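Local coordinates for calcium homeostasis modulator protein 5 (Homo sapiens, PDB 7D60) that assembles as an undecamer into a cone-shaped large-pore channel, with gating and ion conductance likely regulated by membrane lipids, at the interface of chains A and B. Coordinates in Å, arbitrary orientation; residue numbers count along the deposited sequence, not the author numbering. Chains: chain A/B, Calcium homeostasis modulator protein 5.

The interface of chains A and B. Residues chain A 257, 261-262, 265, 281, 285; chain B 241-242, 245.
A:Leu281 and B:Phe245 meet at the heart of a mainly apolar patch between two copies of the same protein. It is a knob-in-pocket contact that helps join subunits of the undecameric channel. B:Phe245 is the knob, and 104 Å² of its surface is hidden by chain A. Its CG stands anti to the backbone N (chi1 179°), which sends the ring away from its own helix and in between two short helices of chain A. On one face of the ring lies the methyl CD1 of A:Leu281, 4.0 Å from the ring centroid and displaced toward the rim, a CH-pi contact. The two side chains cross at about a right angle. At the ring edge, in plane, sits the backbone carbonyl O of A:Ala261, 3.5 Å from CE1 of B:Phe245. The oxygen would meet the slightly positive hydrogen rim of the ring, perhaps a weakly favourable contact. The methyl CB of A:Ala265 touches the same tip, 4.1 Å from CZ of B:Phe245. A:Trp262 approaches the ring more loosely by its CZ3 corner, 4.4 Å from CE2 of B:Phe245. A:Pro257 instead turns its CB toward the backbone O of B:Phe245. Within chain A, CG of A:Pro257 lies 3.5 Å above the indole plane of A:Trp262, near its rim, and probably steadies it. An alanine in place of B:Phe245 would probably leave a gap between the two chain A helices and strip A:Leu281 CD1 of its aromatic partner. The end methyls of two leucines touch, CD2 of A:Leu281 3.8 Å from CD2 of B:Leu242, with the side chains again crossing at about a right angle. Further along, CG2 of A:Val285 rests 3.7 Å from the backbone O of B:Asn241. The contacts are thus chiefly van der Waals. B:Asn241, B:Leu242 and B:Phe245 lie near the C-terminal end of the long cytoplasmic helix 209-246. The chain A pocket is built from the loop at A:Pro257, helix 259-264 with the following A:Ala265, and the C-terminal helix 280-287.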
# COMPACT_ATOMS: atom_id res chain seq x y z
N PRO A 257 -59.17 -20.94 -0.40
CA PRO A 257 -59.52 -22.36 -0.44
C PRO A 257 -60.06 -22.85 0.90
O PRO A 257 -59.69 -22.35 1.96
CB PRO A 257 -58.20 -23.06 -0.79
CG PRO A 257 -57.15 -22.04 -0.66
CD PRO A 257 -57.79 -20.72 -0.85
N ALA A 261 -59.81 -28.51 1.10
CA ALA A 261 -58.86 -28.41 0.01
C ALA A 261 -57.44 -28.16 0.50
O ALA A 261 -56.48 -28.52 -0.18
CB ALA A 261 -59.27 -27.30 -0.95
N TRP A 262 -57.29 -27.53 1.67
CA TRP A 262 -55.97 -27.34 2.25
C TRP A 262 -55.39 -28.66 2.73
O TRP A 262 -54.19 -28.90 2.60
CB TRP A 262 -56.04 -26.37 3.42
CG TRP A 262 -55.97 -24.91 3.11
CD1 TRP A 262 -56.94 -23.99 3.34
CD2 TRP A 262 -54.86 -24.18 2.58
NE1 TRP A 262 -56.52 -22.75 2.96
CE2 TRP A 262 -55.24 -22.84 2.49
CE3 TRP A 262 -53.58 -24.55 2.15
CZ2 TRP A 262 -54.40 -21.85 2.00
CZ3 TRP A 262 -52.75 -23.57 1.66
CH2 TRP A 262 -53.16 -22.24 1.60
N ALA A 265 -54.39 -31.24 -0.25
CA ALA A 265 -53.17 -30.89 -0.97
C ALA A 265 -51.91 -31.10 -0.14
O ALA A 265 -50.82 -30.79 -0.62
CB ALA A 265 -53.23 -29.44 -1.44
N LEU A 281 -50.39 -31.63 -5.37
CA LEU A 281 -51.15 -30.46 -5.79
C LEU A 281 -51.55 -30.56 -7.26
O LEU A 281 -52.60 -30.03 -7.64
CB LEU A 281 -50.33 -29.20 -5.55
CG LEU A 281 -51.06 -27.86 -5.64
CD1 LEU A 281 -52.26 -27.88 -4.74
CD2 LEU A 281 -50.12 -26.77 -5.23
N VAL A 285 -55.86 -30.88 -8.48
CA VAL A 285 -56.36 -29.95 -9.48
C VAL A 285 -56.94 -30.71 -10.67
O VAL A 285 -58.03 -30.39 -11.15
CB VAL A 285 -55.25 -28.98 -9.89
CG1 VAL A 285 -55.63 -28.18 -11.11
CG2 VAL A 285 -54.96 -28.03 -8.76
N ASN B 241 -51.23 -24.91 -12.17
CA ASN B 241 -51.75 -25.63 -11.02
C ASN B 241 -52.03 -24.72 -9.84
O ASN B 241 -52.87 -25.04 -9.00
CB ASN B 241 -50.77 -26.73 -10.60
CG ASN B 241 -50.79 -27.90 -11.53
OD1 ASN B 241 -51.75 -28.11 -12.27
ND2 ASN B 241 -49.74 -28.69 -11.50
N LEU B 242 -51.36 -23.58 -9.76
CA LEU B 242 -51.55 -22.68 -8.64
C LEU B 242 -52.72 -21.73 -8.82
O LEU B 242 -53.35 -21.34 -7.84
CB LEU B 242 -50.28 -21.87 -8.39
CG LEU B 242 -49.17 -22.69 -7.76
CD1 LEU B 242 -47.95 -21.85 -7.57
CD2 LEU B 242 -49.64 -23.24 -6.44
N PHE B 245 -55.97 -23.67 -7.98
CA PHE B 245 -56.13 -24.08 -6.60
C PHE B 245 -56.69 -22.95 -5.74
O PHE B 245 -57.61 -23.18 -4.95
CB PHE B 245 -54.79 -24.55 -6.03
CG PHE B 245 -54.86 -24.97 -4.59
CD1 PHE B 245 -55.59 -26.07 -4.21
CD2 PHE B 245 -54.18 -24.25 -3.62
CE1 PHE B 245 -55.65 -26.45 -2.89
CE2 PHE B 245 -54.24 -24.62 -2.30
CZ PHE B 245 -54.98 -25.72 -1.93